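Local coordinates for protein geranyltranstransferase (Enterococcus faecalis, PDB 3P8L) that probably catalyses the condensation of isopentenyl diphosphate with geranyl diphosphate to give farnesyl diphosphate and diphosphate, with magnesium as cofactor, at residues 18-22 with 51-56; 25-29 with 42-47; 78-83 with 127-132; 141-145 with 196-202. Where two conformers were deposited one is given. Residue numbers count along the deposited sequence, not the author numbering.

Contact 1: 18-22 with 51-56; sequences LPLVE and KRLRPL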
# COMPACT_ATOMS: atom_id res chain seq x y z
N LEU A 18 10.80 -21.56 -0.96
CA LEU A 18 10.80 -20.38 -0.07
C LEU A 18 12.04 -19.48 -0.10
O LEU A 18 11.88 -18.28 -0.10
CB LEU A 18 10.40 -20.73 1.38
CG LEU A 18 8.94 -21.15 1.56
CD1 LEU A 18 8.71 -21.49 3.03
CD2 LEU A 18 7.98 -20.05 1.04
N PRO A 19 13.28 -20.06 -0.16
CA PRO A 19 14.44 -19.17 -0.35
C PRO A 19 14.43 -18.27 -1.59
O PRO A 19 15.03 -17.18 -1.58
CB PRO A 19 15.61 -20.14 -0.44
CG PRO A 19 15.19 -21.28 0.42
CD PRO A 19 13.71 -21.42 0.23
N LEU A 20 13.73 -18.69 -2.64
CA LEU A 20 13.64 -17.85 -3.83
C LEU A 20 12.64 -16.70 -3.59
O LEU A 20 12.78 -15.63 -4.17
CB LEU A 20 13.21 -18.69 -5.05
CG LEU A 20 14.06 -19.96 -5.26
CD1 LEU A 20 13.59 -20.75 -6.45
CD2 LEU A 20 15.46 -19.55 -5.48
N VAL A 21 11.64 -16.94 -2.76
CA VAL A 21 10.70 -15.89 -2.39
C VAL A 21 11.45 -14.85 -1.54
O VAL A 21 11.36 -13.65 -1.80
CB VAL A 21 9.48 -16.44 -1.66
CG1 VAL A 21 8.48 -15.31 -1.34
CG2 VAL A 21 8.79 -17.52 -2.52
N GLU A 22 12.21 -15.33 -0.54
CA GLU A 22 13.02 -14.43 0.29
C GLU A 22 14.00 -13.62 -0.58
O GLU A 22 14.13 -12.41 -0.42
CB GLU A 22 13.76 -15.21 1.39
CG GLU A 22 14.67 -14.32 2.23
CD GLU A 22 14.94 -14.87 3.62
OE1 GLU A 22 16.13 -14.99 3.97
OE2 GLU A 22 13.97 -15.14 4.36
N LYS A 51 7.05 -18.42 9.42
CA LYS A 51 6.68 -19.67 8.75
C LYS A 51 6.51 -19.52 7.24
O LYS A 51 6.50 -20.52 6.54
CB LYS A 51 5.40 -20.27 9.37
CG LYS A 51 5.49 -20.52 10.88
CD LYS A 51 4.46 -21.54 11.35
CE LYS A 51 3.02 -21.01 11.33
NZ LYS A 51 2.56 -20.49 12.65
N ARG A 52 6.35 -18.27 6.76
CA ARG A 52 6.17 -17.96 5.33
C ARG A 52 4.97 -18.68 4.74
O ARG A 52 4.98 -19.11 3.57
CB ARG A 52 7.45 -18.27 4.52
CG ARG A 52 8.71 -17.60 5.06
CD ARG A 52 8.79 -16.18 4.56
NE ARG A 52 10.07 -15.57 4.89
CZ ARG A 52 10.21 -14.43 5.57
NH1 ARG A 52 9.15 -13.72 5.97
NH2 ARG A 52 11.43 -14.00 5.81
N LEU A 53 3.95 -18.83 5.57
CA LEU A 53 2.74 -19.56 5.25
C LEU A 53 2.06 -19.05 3.99
O LEU A 53 1.66 -19.85 3.13
CB LEU A 53 1.76 -19.55 6.43
CG LEU A 53 0.40 -20.22 6.20
CD1 LEU A 53 0.58 -21.69 5.84
CD2 LEU A 53 -0.51 -20.07 7.42
N ARG A 54 1.95 -17.74 3.86
CA ARG A 54 1.24 -17.15 2.74
C ARG A 54 1.88 -17.36 1.34
O ARG A 54 1.20 -17.84 0.42
CB ARG A 54 0.86 -15.69 3.02
CG ARG A 54 -0.20 -15.56 4.14
CD ARG A 54 -0.10 -14.24 4.95
NE ARG A 54 -0.96 -14.33 6.12
CZ ARG A 54 -0.65 -14.95 7.26
NH1 ARG A 54 0.55 -15.50 7.44
NH2 ARG A 54 -1.54 -14.99 8.24
N PRO A 55 3.17 -17.01 1.18
CA PRO A 55 3.86 -17.38 -0.06
C PRO A 55 3.93 -18.90 -0.29
O PRO A 55 3.84 -19.34 -1.43
CB PRO A 55 5.27 -16.80 0.12
CG PRO A 55 5.45 -16.57 1.57
CD PRO A 55 4.06 -16.22 2.06
N LEU A 56 4.06 -19.67 0.79
CA LEU A 56 4.01 -21.13 0.70
C LEU A 56 2.70 -21.60 0.09
O LEU A 56 2.72 -22.44 -0.81
CB LEU A 56 4.30 -21.83 2.04
CG LEU A 56 4.46 -23.36 1.98
CD1 LEU A 56 5.54 -23.72 0.95
CD2 LEU A 56 4.74 -24.02 3.33
O HOH W 1 12.24 -17.16 3.95

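Contact 2: 25-29 with 42-47; sequences MVDFI and MLYSIH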
# COMPACT_ATOMS: atom_id res chain seq x y z
N MET A 25 12.24 -10.76 -2.36
CA MET A 25 11.89 -9.74 -1.36
C MET A 25 13.12 -8.91 -1.02
O MET A 25 13.09 -7.68 -1.13
CB MET A 25 11.37 -10.39 -0.07
CG MET A 25 9.98 -10.98 -0.16
SD MET A 25 9.48 -11.75 1.40
CE MET A 25 9.03 -10.32 2.27
N VAL A 26 14.21 -9.60 -0.67
CA VAL A 26 15.44 -8.95 -0.24
C VAL A 26 16.05 -8.09 -1.36
O VAL A 26 16.41 -6.93 -1.13
CB VAL A 26 16.45 -9.99 0.36
CG1 VAL A 26 17.87 -9.46 0.40
CG2 VAL A 26 15.98 -10.46 1.74
N ASP A 27 16.13 -8.66 -2.57
CA ASP A 27 16.66 -7.94 -3.73
C ASP A 27 15.81 -6.74 -4.02
O ASP A 27 16.35 -5.69 -4.30
CB ASP A 27 16.70 -8.79 -5.01
CG ASP A 27 17.72 -9.92 -4.96
OD1 ASP A 27 18.55 -9.95 -4.04
OD2 ASP A 27 17.71 -10.79 -5.84
N PHE A 28 14.48 -6.90 -3.96
CA PHE A 28 13.57 -5.79 -4.24
C PHE A 28 13.75 -4.65 -3.25
O PHE A 28 13.80 -3.50 -3.67
CB PHE A 28 12.09 -6.20 -4.31
CG PHE A 28 11.21 -5.10 -4.80
CD1 PHE A 28 10.45 -4.34 -3.92
CD2 PHE A 28 11.21 -4.77 -6.15
CE1 PHE A 28 9.68 -3.29 -4.37
CE2 PHE A 28 10.43 -3.71 -6.62
CZ PHE A 28 9.67 -2.98 -5.72
N ILE A 29 13.88 -4.98 -1.97
CA ILE A 29 14.06 -3.95 -0.94
C ILE A 29 15.42 -3.26 -1.08
O ILE A 29 15.51 -2.04 -1.02
CB ILE A 29 13.82 -4.50 0.50
CG1 ILE A 29 12.35 -4.43 0.87
CG2 ILE A 29 14.55 -3.68 1.55
CD1 ILE A 29 11.55 -5.64 0.52
N MET A 42 13.43 -2.45 7.14
CA MET A 42 12.58 -3.38 6.40
C MET A 42 13.25 -4.75 6.30
O MET A 42 12.61 -5.77 6.54
CB MET A 42 12.21 -2.81 5.01
CG MET A 42 11.27 -1.59 5.09
SD MET A 42 10.66 -0.76 3.58
CE MET A 42 12.24 -0.34 2.88
N LEU A 43 14.54 -4.77 5.94
CA LEU A 43 15.28 -6.04 5.85
C LEU A 43 15.36 -6.73 7.21
O LEU A 43 15.34 -7.95 7.29
CB LEU A 43 16.69 -5.82 5.30
CG LEU A 43 16.93 -5.48 3.82
CD1 LEU A 43 18.41 -5.19 3.55
CD2 LEU A 43 16.45 -6.61 2.90
N TYR A 44 15.45 -5.96 8.30
CA TYR A 44 15.46 -6.57 9.62
C TYR A 44 14.24 -7.47 9.82
O TYR A 44 14.37 -8.64 10.19
CB TYR A 44 15.54 -5.53 10.73
CG TYR A 44 15.38 -6.14 12.11
CD1 TYR A 44 16.45 -6.81 12.71
CD2 TYR A 44 14.19 -6.04 12.81
CE1 TYR A 44 16.33 -7.38 13.99
CE2 TYR A 44 14.03 -6.63 14.08
CZ TYR A 44 15.13 -7.30 14.65
OH TYR A 44 15.03 -7.87 15.90
N SER A 45 13.06 -6.92 9.54
CA SER A 45 11.81 -7.62 9.79
C SER A 45 11.58 -8.79 8.83
O SER A 45 10.94 -9.76 9.21
CB SER A 45 10.64 -6.66 9.74
OG SER A 45 10.65 -5.78 10.85
N ILE A 46 12.09 -8.68 7.61
CA ILE A 46 12.11 -9.81 6.67
C ILE A 46 13.03 -10.94 7.17
O ILE A 46 12.61 -12.10 7.27
CB ILE A 46 12.51 -9.34 5.24
CG1 ILE A 46 11.40 -8.49 4.63
CG2 ILE A 46 12.79 -10.53 4.31
CD1 ILE A 46 11.91 -7.61 3.53
N HIS A 47 14.26 -10.60 7.53
CA HIS A 47 15.27 -11.57 7.96
C HIS A 47 15.03 -12.21 9.31
O HIS A 47 15.66 -13.17 9.65
CB HIS A 47 16.63 -10.92 8.00
CG HIS A 47 17.25 -10.70 6.67
ND1 HIS A 47 17.20 -11.62 5.66
CD2 HIS A 47 17.95 -9.65 6.19
CE1 HIS A 47 17.84 -11.15 4.61
NE2 HIS A 47 18.31 -9.96 4.91

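Contact 3: 78-83 with 127-132; sequences ASLEMI and GAFQLL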
# COMPACT_ATOMS: atom_id res chain seq x y z
N ALA A 78 6.19 -13.10 -3.03
CA ALA A 78 6.98 -12.09 -2.34
C ALA A 78 6.17 -10.84 -1.97
O ALA A 78 6.28 -10.34 -0.83
CB ALA A 78 8.21 -11.75 -3.18
N SER A 79 5.35 -10.37 -2.91
CA SER A 79 4.44 -9.24 -2.69
C SER A 79 3.49 -9.52 -1.52
O SER A 79 3.31 -8.68 -0.63
CB SER A 79 3.65 -8.92 -3.96
OG SER A 79 4.47 -8.31 -4.93
N LEU A 80 2.89 -10.71 -1.52
CA LEU A 80 2.01 -11.12 -0.41
C LEU A 80 2.73 -11.19 0.94
O LEU A 80 2.21 -10.70 1.97
CB LEU A 80 1.33 -12.46 -0.74
CG LEU A 80 0.39 -13.07 0.28
CD1 LEU A 80 -0.76 -12.14 0.59
CD2 LEU A 80 -0.11 -14.46 -0.18
N GLU A 81 3.93 -11.77 0.95
CA GLU A 81 4.71 -11.85 2.18
C GLU A 81 5.17 -10.46 2.68
O GLU A 81 5.29 -10.26 3.90
CB GLU A 81 5.86 -12.84 2.05
CG GLU A 81 6.60 -13.14 3.35
CD GLU A 81 5.74 -13.82 4.44
OE1 GLU A 81 4.51 -14.08 4.28
OE2 GLU A 81 6.32 -14.10 5.49
N MET A 82 5.36 -9.51 1.76
CA MET A 82 5.63 -8.10 2.07
C MET A 82 4.46 -7.44 2.81
O MET A 82 4.68 -6.71 3.80
CB MET A 82 6.08 -7.29 0.84
CG MET A 82 7.50 -7.72 0.26
SD MET A 82 7.90 -6.96 -1.36
CE MET A 82 8.17 -5.25 -0.87
N ILE A 83 3.23 -7.71 2.35
CA ILE A 83 2.01 -7.25 2.99
C ILE A 83 1.94 -7.82 4.41
O ILE A 83 1.72 -7.08 5.38
CB ILE A 83 0.71 -7.65 2.21
CG1 ILE A 83 0.61 -6.95 0.86
CG2 ILE A 83 -0.53 -7.41 3.07
CD1 ILE A 83 0.26 -5.48 0.92
N GLY A 127 5.65 -1.10 -1.22
CA GLY A 127 6.58 -2.00 -1.91
C GLY A 127 5.91 -3.24 -2.48
O GLY A 127 6.25 -3.69 -3.56
N ALA A 128 4.99 -3.82 -1.73
CA ALA A 128 4.24 -4.98 -2.20
C ALA A 128 3.51 -4.68 -3.52
O ALA A 128 3.57 -5.48 -4.47
CB ALA A 128 3.27 -5.40 -1.15
N PHE A 129 2.84 -3.53 -3.58
CA PHE A 129 2.17 -3.06 -4.79
C PHE A 129 3.18 -2.69 -5.86
O PHE A 129 2.96 -2.99 -7.02
CB PHE A 129 1.14 -1.95 -4.51
CG PHE A 129 -0.08 -2.48 -3.81
CD1 PHE A 129 -1.05 -3.19 -4.52
CD2 PHE A 129 -0.22 -2.37 -2.45
CE1 PHE A 129 -2.15 -3.72 -3.89
CE2 PHE A 129 -1.32 -2.90 -1.79
CZ PHE A 129 -2.28 -3.58 -2.51
N GLN A 130 4.31 -2.09 -5.48
CA GLN A 130 5.32 -1.78 -6.50
C GLN A 130 5.88 -3.03 -7.18
O GLN A 130 5.91 -3.10 -8.42
CB GLN A 130 6.46 -0.92 -5.96
CG GLN A 130 7.38 -0.42 -7.07
CD GLN A 130 8.43 0.58 -6.61
OE1 GLN A 130 8.75 0.67 -5.42
NE2 GLN A 130 8.99 1.31 -7.55
N LEU A 131 6.31 -4.01 -6.38
CA LEU A 131 6.80 -5.28 -6.91
C LEU A 131 5.79 -5.94 -7.86
O LEU A 131 6.15 -6.29 -8.99
CB LEU A 131 7.23 -6.24 -5.78
CG LEU A 131 7.65 -7.64 -6.27
CD1 LEU A 131 8.88 -7.59 -7.22
CD2 LEU A 131 7.90 -8.60 -5.10
N LEU A 132 4.55 -6.09 -7.41
CA LEU A 132 3.48 -6.64 -8.23
C LEU A 132 3.25 -5.88 -9.57
O LEU A 132 3.08 -6.51 -10.63
CB LEU A 132 2.19 -6.76 -7.41
CG LEU A 132 1.06 -7.67 -7.91
CD1 LEU A 132 1.57 -9.09 -8.23
CD2 LEU A 132 -0.04 -7.75 -6.86

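Contact 4: 141-145 with 196-202; sequences EKVLL and AGGVLAN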
# COMPACT_ATOMS: atom_id res chain seq x y z
N GLU A 141 -3.72 -10.07 -15.95
CA GLU A 141 -3.48 -10.85 -14.73
C GLU A 141 -2.92 -9.94 -13.65
O GLU A 141 -3.27 -10.07 -12.48
CB GLU A 141 -2.46 -11.96 -15.01
CG GLU A 141 -3.02 -13.19 -15.65
CD GLU A 141 -1.98 -14.28 -15.80
OE1 GLU A 141 -2.38 -15.46 -15.79
OE2 GLU A 141 -0.77 -13.96 -15.93
N LYS A 142 -2.03 -9.05 -14.07
CA LYS A 142 -1.40 -8.06 -13.21
C LYS A 142 -2.47 -7.22 -12.54
O LYS A 142 -2.48 -7.13 -11.32
CB LYS A 142 -0.44 -7.18 -14.02
CG LYS A 142 0.42 -6.26 -13.17
CD LYS A 142 1.53 -5.62 -13.98
CE LYS A 142 2.69 -6.57 -14.14
NZ LYS A 142 3.90 -5.86 -14.68
N VAL A 143 -3.39 -6.69 -13.34
CA VAL A 143 -4.46 -5.84 -12.83
C VAL A 143 -5.41 -6.59 -11.91
O VAL A 143 -5.78 -6.07 -10.86
CB VAL A 143 -5.22 -5.10 -13.99
CG1 VAL A 143 -6.58 -4.54 -13.55
CG2 VAL A 143 -4.37 -4.00 -14.54
N LEU A 144 -5.76 -7.82 -12.28
CA LEU A 144 -6.60 -8.67 -11.44
C LEU A 144 -5.96 -8.92 -10.07
O LEU A 144 -6.62 -8.84 -9.05
CB LEU A 144 -6.89 -10.02 -12.15
CG LEU A 144 -7.70 -11.06 -11.37
CD1 LEU A 144 -9.07 -10.53 -10.97
CD2 LEU A 144 -7.83 -12.34 -12.19
N LEU A 145 -4.68 -9.24 -10.08
CA LEU A 145 -4.01 -9.61 -8.83
C LEU A 145 -3.77 -8.38 -7.94
O LEU A 145 -3.78 -8.50 -6.71
CB LEU A 145 -2.73 -10.40 -9.11
CG LEU A 145 -2.95 -11.85 -9.60
CD1 LEU A 145 -1.66 -12.63 -9.56
CD2 LEU A 145 -3.99 -12.58 -8.81
N ALA A 196 -4.66 -16.30 -6.03
CA ALA A 196 -3.48 -16.02 -6.83
C ALA A 196 -2.85 -17.28 -7.42
O ALA A 196 -2.43 -17.27 -8.57
CB ALA A 196 -2.43 -15.23 -6.03
N GLY A 197 -2.75 -18.33 -6.61
CA GLY A 197 -2.33 -19.65 -7.10
C GLY A 197 -3.14 -20.10 -8.31
O GLY A 197 -2.57 -20.49 -9.33
N GLY A 198 -4.47 -20.00 -8.21
CA GLY A 198 -5.37 -20.29 -9.34
C GLY A 198 -5.16 -19.46 -10.60
O GLY A 198 -5.21 -19.99 -11.71
N VAL A 199 -4.93 -18.16 -10.42
CA VAL A 199 -4.74 -17.23 -11.53
C VAL A 199 -3.40 -17.49 -12.21
O VAL A 199 -3.30 -17.50 -13.45
CB VAL A 199 -4.85 -15.77 -11.02
CG1 VAL A 199 -4.39 -14.77 -12.05
CG2 VAL A 199 -6.28 -15.48 -10.60
N LEU A 200 -2.37 -17.72 -11.39
CA LEU A 200 -1.05 -18.06 -11.89
C LEU A 200 -1.05 -19.36 -12.69
O LEU A 200 -0.26 -19.51 -13.62
CB LEU A 200 -0.03 -18.14 -10.73
CG LEU A 200 0.27 -16.81 -10.01
CD1 LEU A 200 1.06 -17.03 -8.72
CD2 LEU A 200 0.99 -15.84 -10.92
N ALA A 201 -1.95 -20.29 -12.32
CA ALA A 201 -2.03 -21.58 -12.98
C ALA A 201 -3.10 -21.63 -14.09
O ALA A 201 -3.41 -22.71 -14.61
CB ALA A 201 -2.29 -22.67 -11.95
N ASN A 202 -3.64 -20.46 -14.44
CA ASN A 202 -4.67 -20.31 -15.48
C ASN A 202 -5.95 -21.12 -15.31
O ASN A 202 -6.51 -21.62 -16.29
CB ASN A 202 -4.08 -20.55 -16.88
CG ASN A 202 -4.14 -19.32 -17.75
OD1 ASN A 202 -3.11 -18.73 -18.09
ND2 ASN A 202 -5.35 -18.90 -18.11

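Contact 1: 18-22 with 51-56
Leu18 and Val21, one helical turn apart, reach from helix 13-31 to the first turn of helix 53-64. Val21 CG1 lies 3.8 Å from Pro55 CB, and Leu18 fits beside it, its CD2 at 4.3 Å from Pro55 CB and 4.2 Å from Leu56 CB. The other branch of Leu18 follows the apolar part of Arg52, with CD1 3.8 Å from Arg52 CB, so the Arg52 side chain belongs to both the apolar centre, through its CB, and the polar edge, through its guanidinium. There Arg52 NH2 donates to Glu22 OE2 at 3.1 Å in a salt bridge, and a water completes the link, accepting from Arg52 NE at 2.8 Å and donating to Glu22 OE2 at 2.7 Å. Arg52 is also the N-cap of helix 53-64, and its guanidinium has further partners in the carbonyl of Ile46 and the carboxylate of Glu81. The segment 51-56 belongs to a Gly-Gly-Lys-Arg-Leu-Arg-Pro sequence, which in relatives contributes to the isopentenyl diphosphate site. Around the contact, helix 71-92 meets Pro55 through Glu81 and Arg54 through Leu80 and His84, while helix 205-230 lies against Lys51 and Leu53 with Phe222.

Contact 2: 25-29 with 42-47
Ile29 overlaps the tip of Ile46, CD1 to CD1 at 3.6 Å, and also touches Leu43, its CG2 lying 3.7 Å from Leu43 CD2. These side chains zip up an antiparallel helical hairpin, in which the consecutive helices 13-31 and 36-47 of the all-helical isoprenoid synthase fold are joined by a short connection. The two short segments run at 177° with axes 10.5 Å apart, a wide spacing filled by branched and long side chains; no hydrogen bond crosses it. Ile46 has two further partners: Met25, whose CE is 3.8 Å from Ile46 CG1, and Val26, whose CG2 is 4.1 Å from Ile46 CG2. The CA-to-CB bond of Leu43 points sideways, but the end of the side chain comes nearer, its CD2 4.0 Å from Val26 CG1. Met42 adds a looser touch at one end, CB to Ile29 CG2 at 4.3 Å, and it also packs on Asn155 of the second subunit. Met25 continues inward to Ala78 and Met82 of helix 71-92, one of several side chains by which the hairpin meets the core. At the exposed margin, His47 CE1 sits 3.5 Å from Val26 CG2.

Contact 3: 78-83 with 127-132
Close approach of two helices depends on small residues where the backbones come nearest, and this pair illustrates it well. The segments run antiparallel, at 172°, with axes only 8.3 Å apart, and the CA atoms of Ser79 and Ala128 are 4.3 Å from each other. Neither residue has bulk to hold the helices apart. Ser79 uses the proximity, its OG donating to Ala128 O at 3.0 Å, an acceptor that the next helical turn also uses through Leu132 N. Around this saddle the larger side chains settle into hollows. Met82 bends over the flat patch at Gly127, its CE 3.4 Å from Gly127 C; a CB on that glycine would stand 2.9 Å from Met82 CE, a clash. Leu131 projects the other way and slots between Ala78 and Ser79, its CD2 3.7 Å from Ala78 CB and 3.4 Å from Ser79 OG. On the opposite flank from Met82, Ile83 lays CD1 against Ala128 CB at 3.7 Å and Phe129 CE2 at 4.1 Å. Phe129 in turn meets Phe129 of the second subunit with nearly parallel rings, so helix 114-133 bridges core and dimer interface. Such tightly paired antiparallel helices belong to the buried bundle of the isoprenoid synthase fold, in which helix 71-92 leads towards the first aspartate-rich sequence of the family.

Contact 4: 141-145 with 196-202
A Schellman motif ends helix 175-200 here, with Asn202 as its C-prime residue at positive phi, and the last turns before it pack against helix 139-153. The two short helical segments run antiparallel at 173°, their axes 11.0 Å apart. That broad gap is bridged mainly by Val199, which faces two leucines: Leu144 CD2 approaches Val199 CG2 at 3.8 Å, and Leu145 CD2 approaches Val199 CG1 at 3.9 Å. Leu145 extends past it, its CD2 lying 4.1 Å from Ala196 CB and its CD1 4.4 Å from Leu200 CD2. Leu145, Ala196 and Leu200 all touch Val76 as well, so helix 71-92 closes the inner side of the junction. Glu141 completes the contact with its aliphatic portion, CG lying 4.2 Å from Val199 CG1. Although Glu141 OE1 comes within 3.2 Å of Val199 O, both are acceptors and no hydrogen bond joins them. Cohesion between the segments therefore rests on apolar fit, with the acidic group at the margin.

Contacts 1 and 2 both use helix 13-31, contact 2 nested within the loop that contact 1 closes, and Arg52 NH2 joins them to Ile46 O at 2.7 Å. Arg52 NH1 also ties contact 1 to contact 3 through Glu81 OE2 at 2.9 Å. Contact 3 is the junction: its centre lies about 11 Å from that of contact 2, 12 Å from contact 1 and 14 Å from contact 4. Met25 CE rests 3.6 Å from Met82 CG on one side, and Leu132 CD2 lies 3.8 Å from Leu145 O on the other. Contact 1 probably borders the substrate site, since segment 51-56 carries the basic sequence that binds isopentenyl diphosphate in relatives.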